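Local coordinates for DUF3256 domain-containing protein (Porphyromonas gingivalis W83, PDB 2P3P) that is of unknown function but can bind magnesium and probably belongs to a membrane-associated protein, at residues A148-Q156 against I168-L176; E77-F85 against S158-L166. One frame throughout, in Å; residues are numbered along the deposited sequence. Where two conformers were deposited one is given.

Contact 1: A148-Q156 against I168-L176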
ATOM      1  N   ALA A 148       9.701  24.287   0.872  1.00  8.54           N
ATOM      2  CA  ALA A 148      10.512  23.445   1.764  1.00  9.31           C
ATOM      3  C   ALA A 148       9.661  22.473   2.615  1.00 10.14           C
ATOM      4  O   ALA A 148      10.199  21.463   3.127  1.00 11.51           O
ATOM      5  CB  ALA A 148      11.409  24.299   2.627  1.00  9.31           C
ATOM      6  N   SER A 149       8.356  22.739   2.739  1.00  8.68           N
ATOM      7  CA  SER A 149       7.474  21.845   3.459  1.00 10.20           C
ATOM      8  C   SER A 149       6.904  20.700   2.583  1.00 10.32           C
ATOM      9  O   SER A 149       6.214  19.798   3.090  1.00 11.12           O
ATOM     10  CB  SER A 149       6.365  22.622   4.150  1.00 10.85           C
ATOM     11  OG  SER A 149       6.893  23.348   5.241  1.00 15.93           O
ATOM     12  N   LEU A 150       7.193  20.733   1.282  1.00  9.12           N
ATOM     13  CA  LEU A 150       6.651  19.776   0.321  1.00  9.37           C
ATOM     14  C   LEU A 150       7.411  18.448   0.373  1.00  9.24           C
ATOM     15  O   LEU A 150       6.922  17.455  -0.142  1.00  9.56           O
ATOM     16  CB  LEU A 150       6.710  20.366  -1.111  1.00  9.09           C
ATOM     17  CG  LEU A 150       5.689  21.461  -1.465  1.00  7.92           C
ATOM     18  CD1 LEU A 150       5.943  21.960  -2.884  1.00  7.71           C
ATOM     19  CD2 LEU A 150       4.243  20.981  -1.315  1.00 11.57           C
ATOM     20  N   THR A 151       8.579  18.453   1.013  0.50  9.50           N
ATOM     21  CA  THR A 151       9.438  17.266   1.139  0.50  9.85           C
ATOM     22  C   THR A 151       9.801  17.115   2.619  0.50  9.53           C
ATOM     23  O   THR A 151      10.264  18.079   3.225  0.50 11.48           O
ATOM     24  CB  THR A 151      10.707  17.449   0.277  0.50 10.03           C
ATOM     25  OG1 THR A 151      10.342  17.591  -1.106  0.50 11.07           O
ATOM     26  CG2 THR A 151      11.654  16.273   0.437  0.50  9.24           C
ATOM     27  N   PRO A 152       9.654  15.914   3.219  1.00  9.44           N
ATOM     28  CA  PRO A 152       9.364  14.596   2.618  1.00  8.70           C
ATOM     29  C   PRO A 152       7.967  14.523   2.033  1.00  8.27           C
ATOM     30  O   PRO A 152       7.009  14.991   2.630  1.00  8.07           O
ATOM     31  CB  PRO A 152       9.541  13.614   3.795  1.00  9.72           C
ATOM     32  CG  PRO A 152      10.383  14.333   4.746  1.00  9.90           C
ATOM     33  CD  PRO A 152       9.961  15.757   4.654  1.00  9.44           C
ATOM     34  N   SER A 153       7.865  13.954   0.838  1.00  7.68           N
ATOM     35  CA  SER A 153       6.619  13.954   0.131  1.00  6.42           C
ATOM     36  C   SER A 153       5.843  12.678   0.463  1.00  6.31           C
ATOM     37  O   SER A 153       5.667  11.797  -0.377  1.00  5.30           O
ATOM     38  CB  SER A 153       6.853  14.094  -1.360  1.00  7.08           C
ATOM     39  OG  SER A 153       7.577  15.276  -1.644  1.00  7.37           O
ATOM     40  N   TYR A 154       5.292  12.641   1.667  1.00  5.58           N
ATOM     41  CA  TYR A 154       4.506  11.487   2.118  1.00  5.19           C
ATOM     42  C   TYR A 154       3.345  11.240   1.180  1.00  5.08           C
ATOM     43  O   TYR A 154       2.681  12.174   0.716  1.00  4.37           O
ATOM     44  CB  TYR A 154       4.010  11.673   3.555  1.00  5.32           C
ATOM     45  CG  TYR A 154       5.085  12.023   4.557  1.00  5.72           C
ATOM     46  CD1 TYR A 154       6.004  11.078   4.951  1.00  8.49           C
ATOM     47  CD2 TYR A 154       5.168  13.296   5.124  1.00  6.83           C
ATOM     48  CE1 TYR A 154       6.994  11.364   5.874  1.00  5.93           C
ATOM     49  CE2 TYR A 154       6.181  13.598   6.052  1.00  7.96           C
ATOM     50  CZ  TYR A 154       7.074  12.621   6.428  1.00  7.72           C
ATOM     51  OH  TYR A 154       8.094  12.855   7.357  1.00  8.68           O
HETATM   52  N   MSE A 155       3.134   9.972   0.861  1.00  6.30           N
HETATM   53  CA  MSE A 155       2.016   9.557   0.028  1.00  5.62           C
HETATM   54  C   MSE A 155       1.466   8.218   0.518  1.00  5.75           C
HETATM   55  O   MSE A 155       2.209   7.289   0.873  1.00  4.75           O
HETATM   56  CB  MSE A 155       2.403   9.455  -1.469  1.00  5.98           C
HETATM   57  CG  MSE A 155       2.907  10.763  -2.080  1.00  6.50           C
HETATM   58 SE   MSE A 155       3.799  10.436  -3.773  0.80  7.66          SE
HETATM   59  CE  MSE A 155       4.741  12.189  -3.994  1.00  6.46           C
ATOM     60  N   GLN A 156       0.143   8.140   0.566  1.00  6.76           N
ATOM     61  CA  GLN A 156      -0.557   6.932   0.976  1.00  7.55           C
ATOM     62  C   GLN A 156      -1.189   6.250  -0.244  1.00  7.83           C
ATOM     63  O   GLN A 156      -1.944   6.862  -1.019  1.00  8.68           O
ATOM     64  CB  GLN A 156      -1.670   7.281   1.987  1.00  7.36           C
ATOM     65  CG  GLN A 156      -2.426   6.039   2.476  1.00  8.11           C
ATOM     66  CD  GLN A 156      -3.367   6.341   3.621  1.00  8.85           C
ATOM     67  OE1 GLN A 156      -3.677   7.520   3.905  1.00  9.86           O
ATOM     68  NE2 GLN A 156      -3.885   5.302   4.219  1.00  7.89           N
ATOM     69  N   ILE A 168      -3.307   6.805  -5.228  1.00  7.82           N
ATOM     70  CA  ILE A 168      -2.270   7.333  -4.334  1.00  6.81           C
ATOM     71  C   ILE A 168      -2.575   8.786  -4.038  1.00  6.96           C
ATOM     72  O   ILE A 168      -2.837   9.569  -4.960  1.00  6.74           O
ATOM     73  CB  ILE A 168      -0.838   7.102  -4.916  1.00  7.61           C
ATOM     74  CG1 ILE A 168       0.277   7.509  -3.915  1.00  7.31           C
ATOM     75  CG2 ILE A 168      -0.704   7.757  -6.352  1.00  6.08           C
ATOM     76  CD1 ILE A 168       1.691   7.153  -4.430  1.00  5.60           C
ATOM     77  N   ARG A 169      -2.514   9.147  -2.759  1.00  6.83           N
ATOM     78  CA  ARG A 169      -2.860  10.467  -2.279  1.00  7.49           C
ATOM     79  C   ARG A 169      -1.626  11.018  -1.572  1.00  8.57           C
ATOM     80  O   ARG A 169      -0.951  10.278  -0.838  1.00 10.02           O
ATOM     81  CB  ARG A 169      -4.060  10.438  -1.322  1.00  7.62           C
ATOM     82  CG  ARG A 169      -3.853   9.661  -0.053  1.00  9.80           C
ATOM     83  CD  ARG A 169      -5.101   9.545   0.833  1.00  9.48           C
ATOM     84  NE  ARG A 169      -6.224   8.892   0.146  1.00 12.00           N
ATOM     85  CZ  ARG A 169      -7.511   9.166   0.385  1.00 13.53           C
ATOM     86  NH1 ARG A 169      -7.863  10.047   1.304  1.00 15.96           N
ATOM     87  NH2 ARG A 169      -8.455   8.538  -0.281  1.00 14.99           N
ATOM     88  N   GLN A 170      -1.289  12.273  -1.861  1.00  8.57           N
ATOM     89  CA  GLN A 170      -0.290  12.961  -1.065  1.00  8.04           C
ATOM     90  C   GLN A 170      -0.852  13.234   0.318  1.00  7.61           C
ATOM     91  O   GLN A 170      -2.020  13.590   0.495  1.00  6.58           O
ATOM     92  CB  GLN A 170       0.309  14.215  -1.762  1.00  7.59           C
ATOM     93  CG  GLN A 170      -0.672  15.365  -2.123  1.00  6.86           C
ATOM     94  CD  GLN A 170      -1.009  16.246  -0.937  1.00  6.64           C
ATOM     95  OE1 GLN A 170      -0.301  16.236   0.063  1.00  5.89           O
ATOM     96  NE2 GLN A 170      -2.138  16.926  -1.005  1.00  6.03           N
ATOM     97  N   THR A 171      -0.017  13.028   1.321  1.00  8.14           N
ATOM     98  CA  THR A 171      -0.419  13.303   2.689  1.00  8.73           C
ATOM     99  C   THR A 171       0.441  14.419   3.275  1.00  8.90           C
ATOM    100  O   THR A 171       0.525  14.538   4.497  1.00  9.03           O
ATOM    101  CB  THR A 171      -0.391  12.045   3.571  1.00  8.59           C
ATOM    102  OG1 THR A 171       0.896  11.437   3.500  1.00 10.80           O
ATOM    103  CG2 THR A 171      -1.421  10.985   3.128  1.00 10.34           C
ATOM    104  N   VAL A 172       1.048  15.242   2.411  1.00  9.26           N
ATOM    105  CA  VAL A 172       1.778  16.444   2.829  1.00  9.48           C
ATOM    106  C   VAL A 172       0.827  17.527   3.411  1.00  9.68           C
ATOM    107  O   VAL A 172       1.132  18.189   4.411  1.00 10.89           O
ATOM    108  CB  VAL A 172       2.617  17.040   1.622  1.00  9.32           C
ATOM    109  CG1 VAL A 172       3.266  18.357   2.000  1.00 10.51           C
ATOM    110  CG2 VAL A 172       3.664  16.048   1.126  1.00  7.65           C
ATOM    111  N   THR A 173      -0.291  17.762   2.744  1.00 10.54           N
ATOM    112  CA  THR A 173      -1.175  18.822   3.165  1.00 11.55           C
ATOM    113  C   THR A 173      -1.537  18.735   4.642  1.00 12.43           C
ATOM    114  O   THR A 173      -1.487  19.737   5.346  1.00 14.68           O
ATOM    115  CB  THR A 173      -2.451  18.907   2.334  1.00 12.14           C
ATOM    116  OG1 THR A 173      -2.119  19.116   0.961  1.00 10.93           O
ATOM    117  CG2 THR A 173      -3.343  20.073   2.858  1.00  9.92           C
ATOM    118  N   GLU A 174      -1.831  17.544   5.144  1.00 13.38           N
ATOM    119  CA  GLU A 174      -2.147  17.410   6.587  1.00 13.62           C
ATOM    120  C   GLU A 174      -0.974  17.733   7.524  1.00 13.60           C
ATOM    121  O   GLU A 174      -1.198  18.113   8.669  1.00 14.72           O
ATOM    122  CB  GLU A 174      -2.739  16.047   6.895  1.00 14.34           C
ATOM    123  CG  GLU A 174      -1.832  14.884   6.646  1.00 16.09           C
ATOM    124  CD  GLU A 174      -2.613  13.607   6.557  1.00 15.36           C
ATOM    125  OE1 GLU A 174      -3.174  13.327   5.465  1.00 18.12           O
ATOM    126  OE2 GLU A 174      -2.710  12.907   7.600  1.00 16.62           O
ATOM    127  N   THR A 175       0.256  17.675   7.016  1.00 13.96           N
ATOM    128  CA  THR A 175       1.455  18.020   7.798  1.00 13.41           C
ATOM    129  C   THR A 175       1.674  19.538   7.989  1.00 13.34           C
ATOM    130  O   THR A 175       2.389  19.951   8.902  1.00 12.21           O
ATOM    131  CB  THR A 175       2.733  17.359   7.218  1.00 14.09           C
ATOM    132  OG1 THR A 175       3.094  17.949   5.962  1.00 12.49           O
ATOM    133  CG2 THR A 175       2.548  15.831   7.053  1.00 11.18           C
ATOM    134  N   LEU A 176       1.040  20.360   7.148  1.00 13.61           N
ATOM    135  CA  LEU A 176       1.293  21.784   7.128  1.00 14.06           C
ATOM    136  C   LEU A 176       0.639  22.477   8.319  1.00 15.14           C
ATOM    137  O   LEU A 176      -0.414  22.058   8.773  1.00 16.82           O
ATOM    138  CB  LEU A 176       0.734  22.403   5.845  1.00 13.38           C
ATOM    139  CG  LEU A 176       1.233  21.806   4.529  1.00 12.56           C
ATOM    140  CD1 LEU A 176       0.540  22.531   3.328  1.00 15.16           C
ATOM    141  CD2 LEU A 176       2.743  21.902   4.468  1.00 14.95           C
TER
HETATM  142  O   HOH W   1       5.037  19.998   6.318  1.00 40.01           O
HETATM  143  O   HOH W   2      -4.724   6.563  -0.953  1.00 15.23           O
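Gln-156 and Arg-169 form an antiparallel hydrogen-bonded pair, with Gln-156 N 2.8 Å from Arg-169 O and Arg-169 N 2.9 Å from Gln-156 O, and the neighbouring Met-155 and Gln-170 make a non-hydrogen-bonded pair. Beyond the last pair the ladder gains one more rung, in which Thr-171 N donates to Tyr-154 O at 2.9 Å. On one face of the sheet Gln-156 and Arg-169 extend alongside each other in one direction, their amide and guanidinium planes 65° apart; a water links Arg-169 NE to Gln-156 O. On the other face the selenomethionine Met-155 turns its CB to within 3.8 Å of Ile-168 CG1, before its extended chain carries SE past Ile-168 CD1 and packs on Gln-125. This is the open end of the beta hairpin made by strands 155-159 and 165-170, where 148-154 leads into the first strand and 171-176 leaves the second. Thr-171 OG1 lies 3.1 Å from Tyr-154 CB, and its hydrogen-bond partner is Ala-103 O. Val-172 packs both methyls against 149-154: CG1, anti to the backbone N (chi1 174°), is 3.5 Å from Ser-149 O, while CG2 sits 3.8 Å from Ser-153 CA, beside the inverse gamma turn centred on that serine. Ser-153 OG donates to Leu-150 O. Val-172 O accepts from both N and OG1 of Thr-175, the hydroxyl coming in the carbonyl plane on a lone pair. A second water joins Thr-175 OG1 to Ser-149 O, weakly on the serine side. Ser-149, which can bind magnesium although none is bound to this chain, rests its CB 3.7 Å from Leu-176 CD2.

Contact 2: E77-F85 against S158-L166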
ATOM      1  N   GLU A  77      -0.313  -1.001   8.279  1.00  7.33           N
ATOM      2  CA  GLU A  77      -1.141  -1.861   7.418  1.00  7.94           C
ATOM      3  C   GLU A  77      -0.301  -2.577   6.369  1.00  6.49           C
ATOM      4  O   GLU A  77       0.518  -1.958   5.707  1.00  6.16           O
ATOM      5  CB  GLU A  77      -2.171  -1.020   6.678  1.00  7.18           C
ATOM      6  CG  GLU A  77      -3.009  -1.837   5.748  1.00 12.03           C
ATOM      7  CD  GLU A  77      -4.064  -1.022   5.069  1.00 11.01           C
ATOM      8  OE1 GLU A  77      -3.685  -0.301   4.105  1.00 12.48           O
ATOM      9  OE2 GLU A  77      -5.228  -1.109   5.490  1.00 12.87           O
ATOM     10  N   VAL A  78      -0.569  -3.870   6.183  1.00  7.21           N
ATOM     11  CA  VAL A  78      -0.033  -4.662   5.076  1.00  7.75           C
ATOM     12  C   VAL A  78      -1.197  -5.179   4.259  1.00  8.41           C
ATOM     13  O   VAL A  78      -2.084  -5.876   4.790  1.00  8.03           O
ATOM     14  CB  VAL A  78       0.797  -5.863   5.623  1.00  7.05           C
ATOM     15  CG1 VAL A  78       1.227  -6.878   4.461  1.00  8.83           C
ATOM     16  CG2 VAL A  78       1.934  -5.412   6.463  1.00  7.29           C
ATOM     17  N   PHE A  79      -1.190  -4.833   2.966  1.00  8.43           N
ATOM     18  CA  PHE A  79      -2.253  -5.219   2.062  1.00  8.20           C
ATOM     19  C   PHE A  79      -1.573  -5.942   0.906  1.00  8.48           C
ATOM     20  O   PHE A  79      -0.628  -5.434   0.346  1.00  8.72           O
ATOM     21  CB  PHE A  79      -3.014  -4.004   1.581  1.00  9.09           C
ATOM     22  CG  PHE A  79      -4.136  -4.335   0.672  1.00  7.99           C
ATOM     23  CD1 PHE A  79      -5.368  -4.739   1.204  1.00 10.90           C
ATOM     24  CD2 PHE A  79      -3.981  -4.266  -0.702  1.00 11.33           C
ATOM     25  CE1 PHE A  79      -6.459  -5.057   0.351  1.00  9.62           C
ATOM     26  CE2 PHE A  79      -5.064  -4.581  -1.553  1.00 12.56           C
ATOM     27  CZ  PHE A  79      -6.283  -4.992  -1.026  1.00  9.44           C
HETATM   28  N   MSE A  80      -2.015  -7.146   0.607  1.00  8.87           N
HETATM   29  CA  MSE A  80      -1.351  -7.910  -0.437  1.00  9.61           C
HETATM   30  C   MSE A  80      -2.342  -8.580  -1.344  1.00  8.99           C
HETATM   31  O   MSE A  80      -3.469  -8.968  -0.930  1.00  8.82           O
HETATM   32  CB  MSE A  80      -0.410  -8.973   0.153  1.00 10.22           C
HETATM   33  CG  MSE A  80      -1.115 -10.068   0.843  1.00  9.50           C
HETATM   34 SE   MSE A  80       0.133 -11.468   1.484  0.80 16.05          SE
HETATM   35  CE  MSE A  80       0.945 -10.431   2.872  1.00 12.07           C
ATOM     36  N   ARG A  81      -1.916  -8.712  -2.594  1.00  8.90           N
ATOM     37  CA  ARG A  81      -2.752  -9.254  -3.677  1.00  8.76           C
ATOM     38  C   ARG A  81      -1.840  -9.874  -4.712  1.00  7.93           C
ATOM     39  O   ARG A  81      -0.708  -9.453  -4.812  1.00  7.94           O
ATOM     40  CB  ARG A  81      -3.541  -8.156  -4.375  1.00 10.05           C
ATOM     41  CG  ARG A  81      -4.654  -7.582  -3.564  1.00 10.43           C
ATOM     42  CD  ARG A  81      -5.699  -6.908  -4.426  1.00 11.25           C
ATOM     43  NE  ARG A  81      -6.414  -7.885  -5.239  1.00 12.37           N
ATOM     44  CZ  ARG A  81      -7.002  -7.591  -6.381  1.00 13.62           C
ATOM     45  NH1 ARG A  81      -6.908  -6.374  -6.879  1.00 13.48           N
ATOM     46  NH2 ARG A  81      -7.644  -8.536  -7.045  1.00 15.73           N
ATOM     47  N   ILE A  82      -2.371 -10.812  -5.500  1.00  7.69           N
ATOM     48  CA  ILE A  82      -1.757 -11.306  -6.719  1.00  8.65           C
ATOM     49  C   ILE A  82      -2.149 -10.369  -7.871  1.00  8.92           C
ATOM     50  O   ILE A  82      -3.288  -9.958  -8.001  1.00 10.34           O
ATOM     51  CB  ILE A  82      -2.250 -12.758  -7.070  1.00  9.67           C
ATOM     52  CG1 ILE A  82      -1.902 -13.709  -5.963  1.00 10.41           C
ATOM     53  CG2 ILE A  82      -1.493 -13.330  -8.300  1.00  9.10           C
ATOM     54  CD1 ILE A  82      -0.424 -13.910  -5.847  1.00 12.75           C
ATOM     55  N   LEU A  83      -1.198 -10.106  -8.741  1.00  8.91           N
ATOM     56  CA  LEU A  83      -1.412  -9.397 -10.001  1.00  8.81           C
ATOM     57  C   LEU A  83      -0.880 -10.262 -11.142  1.00  8.05           C
ATOM     58  O   LEU A  83       0.141 -10.974 -11.020  1.00  7.01           O
ATOM     59  CB  LEU A  83      -0.697  -8.044 -10.020  1.00  8.64           C
ATOM     60  CG  LEU A  83      -1.006  -7.026  -8.933  1.00  9.91           C
ATOM     61  CD1 LEU A  83      -0.065  -5.815  -9.018  1.00  9.78           C
ATOM     62  CD2 LEU A  83      -2.456  -6.635  -9.043  1.00 10.62           C
ATOM     63  N   PRO A  84      -1.582 -10.245 -12.266  1.00  8.12           N
ATOM     64  CA  PRO A  84      -1.152 -11.103 -13.364  1.00  8.27           C
ATOM     65  C   PRO A  84       0.074 -10.564 -14.054  1.00  9.05           C
ATOM     66  O   PRO A  84       0.055  -9.424 -14.482  1.00  9.68           O
ATOM     67  CB  PRO A  84      -2.340 -11.061 -14.334  1.00  7.93           C
ATOM     68  CG  PRO A  84      -3.102  -9.867 -14.023  1.00  7.74           C
ATOM     69  CD  PRO A  84      -2.815  -9.489 -12.585  1.00  8.68           C
ATOM     70  N   PHE A  85       1.113 -11.387 -14.190  1.00 11.03           N
ATOM     71  CA  PHE A  85       2.299 -10.961 -14.939  1.00 12.16           C
ATOM     72  C   PHE A  85       2.103 -11.310 -16.400  1.00 13.77           C
ATOM     73  O   PHE A  85       2.471 -10.550 -17.307  1.00 15.18           O
ATOM     74  CB  PHE A  85       3.615 -11.551 -14.385  1.00 10.87           C
ATOM     75  CG  PHE A  85       4.792 -11.020 -15.094  1.00  9.40           C
ATOM     76  CD1 PHE A  85       5.303  -9.762 -14.781  1.00  7.00           C
ATOM     77  CD2 PHE A  85       5.329 -11.727 -16.159  1.00  9.15           C
ATOM     78  CE1 PHE A  85       6.372  -9.229 -15.513  1.00  7.38           C
ATOM     79  CE2 PHE A  85       6.377 -11.193 -16.904  1.00  7.26           C
ATOM     80  CZ  PHE A  85       6.903  -9.967 -16.586  1.00  8.40           C
ATOM     81  N   SER A 158      -3.559   3.122  -1.830  1.00  8.68           N
ATOM     82  CA  SER A 158      -4.628   2.108  -1.670  1.00  7.62           C
ATOM     83  C   SER A 158      -4.757   1.262  -2.945  1.00  7.55           C
ATOM     84  O   SER A 158      -5.224   1.741  -3.968  1.00  7.03           O
ATOM     85  CB  SER A 158      -5.966   2.776  -1.418  1.00  8.12           C
ATOM     86  OG  SER A 158      -6.930   1.801  -1.033  1.00  7.95           O
ATOM     87  N   LEU A 159      -4.334   0.024  -2.873  1.00  7.28           N
ATOM     88  CA  LEU A 159      -4.591  -0.931  -3.978  1.00  7.56           C
ATOM     89  C   LEU A 159      -6.043  -1.401  -3.885  1.00  6.54           C
ATOM     90  O   LEU A 159      -6.560  -1.735  -2.790  1.00  4.98           O
ATOM     91  CB  LEU A 159      -3.595  -2.096  -3.830  1.00  7.94           C
ATOM     92  CG  LEU A 159      -3.651  -3.202  -4.849  1.00  7.11           C
ATOM     93  CD1 LEU A 159      -3.393  -2.672  -6.253  1.00  9.28           C
ATOM     94  CD2 LEU A 159      -2.600  -4.250  -4.418  1.00  6.43           C
ATOM     95  N   SER A 160      -6.744  -1.396  -5.017  1.00  7.42           N
ATOM     96  CA  SER A 160      -8.099  -1.940  -5.060  1.00  7.86           C
ATOM     97  C   SER A 160      -8.177  -3.404  -4.618  1.00  8.44           C
ATOM     98  O   SER A 160      -7.257  -4.222  -4.831  1.00  9.13           O
ATOM     99  CB  SER A 160      -8.724  -1.795  -6.456  1.00  8.02           C
ATOM    100  OG  SER A 160     -10.077  -2.322  -6.492  1.00  9.15           O
ATOM    101  N   GLU A 161      -9.293  -3.735  -3.984  1.00  8.24           N
ATOM    102  CA  GLU A 161      -9.602  -5.103  -3.613  1.00  9.10           C
ATOM    103  C   GLU A 161     -10.102  -5.921  -4.792  1.00 10.47           C
ATOM    104  O   GLU A 161     -10.073  -7.136  -4.746  1.00 11.87           O
ATOM    105  CB  GLU A 161     -10.661  -5.137  -2.503  1.00  8.71           C
ATOM    106  CG  GLU A 161     -10.119  -4.515  -1.212  1.00  8.92           C
ATOM    107  CD  GLU A 161     -11.171  -4.012  -0.258  1.00  9.98           C
ATOM    108  OE1 GLU A 161     -12.254  -4.654  -0.135  1.00  9.69           O
ATOM    109  OE2 GLU A 161     -10.883  -2.989   0.423  1.00 12.13           O
ATOM    110  N   GLU A 162     -10.632  -5.254  -5.806  1.00 11.63           N
ATOM    111  CA  GLU A 162     -11.425  -5.938  -6.816  1.00 12.65           C
ATOM    112  C   GLU A 162     -11.008  -5.721  -8.271  1.00 11.91           C
ATOM    113  O   GLU A 162     -11.505  -6.436  -9.129  1.00 12.16           O
ATOM    114  CB  GLU A 162     -12.891  -5.550  -6.659  1.00 13.52           C
ATOM    115  CG  GLU A 162     -13.194  -5.069  -5.262  1.00 15.96           C
ATOM    116  CD  GLU A 162     -14.636  -4.790  -5.043  1.00 17.19           C
ATOM    117  OE1 GLU A 162     -15.431  -4.890  -6.022  1.00 25.10           O
ATOM    118  OE2 GLU A 162     -14.971  -4.462  -3.878  1.00 23.33           O
ATOM    119  N   SER A 163     -10.214  -4.695  -8.549  1.00 10.32           N
ATOM    120  CA  SER A 163      -9.644  -4.510  -9.881  0.50 10.63           C
ATOM    121  C   SER A 163      -8.154  -4.320  -9.748  1.00 10.30           C
ATOM    122  O   SER A 163      -7.652  -4.086  -8.638  1.00 11.21           O
ATOM    123  CB  SER A 163     -10.249  -3.305 -10.612  0.50 10.53           C
ATOM    124  OG  SER A 163     -11.640  -3.202 -10.403  0.50  9.84           O
ATOM    125  N   ASP A 164      -7.451  -4.390 -10.883  1.00 10.53           N
ATOM    126  CA  ASP A 164      -5.998  -4.213 -10.888  1.00 10.64           C
ATOM    127  C   ASP A 164      -5.689  -2.699 -11.071  1.00 10.12           C
ATOM    128  O   ASP A 164      -5.144  -2.228 -12.075  1.00  9.58           O
ATOM    129  CB  ASP A 164      -5.306  -5.137 -11.930  1.00 11.98           C
ATOM    130  CG  ASP A 164      -5.588  -6.639 -11.712  1.00 13.01           C
ATOM    131  OD1 ASP A 164      -5.985  -7.039 -10.591  1.00 13.47           O
ATOM    132  OD2 ASP A 164      -5.366  -7.445 -12.670  1.00 12.72           O
ATOM    133  N   THR A 165      -6.062  -1.952 -10.044  1.00  9.30           N
ATOM    134  CA  THR A 165      -5.899  -0.517 -10.015  1.00  9.13           C
ATOM    135  C   THR A 165      -5.506  -0.109  -8.600  1.00  8.21           C
ATOM    136  O   THR A 165      -5.800  -0.825  -7.630  1.00  9.36           O
ATOM    137  CB  THR A 165      -7.202   0.216 -10.447  1.00  8.24           C
ATOM    138  OG1 THR A 165      -8.272  -0.020  -9.506  1.00 11.76           O
ATOM    139  CG2 THR A 165      -7.661  -0.230 -11.846  1.00 10.23           C
ATOM    140  N   LEU A 166      -4.889   1.061  -8.491  1.00  7.81           N
ATOM    141  CA  LEU A 166      -4.508   1.656  -7.197  1.00  8.36           C
ATOM    142  C   LEU A 166      -4.674   3.147  -7.298  1.00  8.23           C
ATOM    143  O   LEU A 166      -4.656   3.696  -8.415  1.00  8.78           O
ATOM    144  CB  LEU A 166      -3.080   1.296  -6.779  1.00  9.53           C
ATOM    145  CG  LEU A 166      -1.835   1.875  -7.466  1.00 11.17           C
ATOM    146  CD1 LEU A 166      -1.601   3.346  -7.164  1.00 12.49           C
ATOM    147  CD2 LEU A 166      -0.576   1.057  -7.019  1.00  9.31           C
TER
HETATM  148  O   HOH W   3      -8.537  -7.418  -9.393  1.00 28.45           O
HETATM  149  O   HOH W   4      -5.341  -9.632  -9.717  1.00 27.03           O
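Phe-79 and Arg-81, alternate residues that both point toward 158-166, carry most of the contact. A chi1 of -179° swings the Phe-79 ring away from its own backbone N and against Leu-159, the two side chains lying roughly perpendicular, with CE2 3.7 Å from Leu-159 CB and 3.4 Å from Leu-159 O. Leu-159 CD2 lies at the edge of the ring, in its plane, and also packs on the aliphatic part of Arg-81. Farther round, CZ of Phe-79 meets Glu-161 CG at 3.9 Å; the carboxylate of this glutamate goes on to a salt bridge with Arg-69. The side chain of Arg-81 bends at CG-CD (chi3 68°), which sets its guanidinium among the carbonyls of the turn. NH1 makes weak hydrogen bonds to Ser-160 O and Ser-163 O, both at 3.0 Å, and Glu-161 O lies 3.5 Å from CZ, over the centre of one face; NE donates to Asn-66 O. The loop that receives this guanidinium joins strands 155-159 and 165-170 of a beta hairpin, and within it Ser-160 OG accepts from the backbone N of Glu-162 and of Ser-163, an ST turn and ST motif. Asp-164, at the centre of an inverse gamma turn, approaches Arg-81 at a slant, carboxylate and guanidinium planes 47° apart. Their long salt bridge, OD1 to NH1 3.9 Å, is of charges alone, with no N-H directed at OD1, but one water bridges OD1 to Arg-81 NH2 and another joins it to Ile-82 O. The other oxygen, OD2, lies 3.3 Å from Pro-84 CD.

How the contacts relate
Both contacts use the hairpin of strands 155-159 and 165-170, but at opposite ends: contact 1 lies at the open end, where the strands pair and diverge, and contact 2 at the turn, which docks on strand 77-84 within the seven-stranded antiparallel sheet. Their centres are 23 Å apart, and their segments touch only by adjoining in sequence. The centre of contact 2 lies about 8 Å from the centre of the chain, that of contact 1 about 16 Å. Contact 1 also meets the larger sheet, through backbone bonding of Met-155 with Ser-105 on strand 104-111. Ser-149, the magnesium-site residue, without its metal in this chain, belongs to contact 1; contact 2 is remote from it.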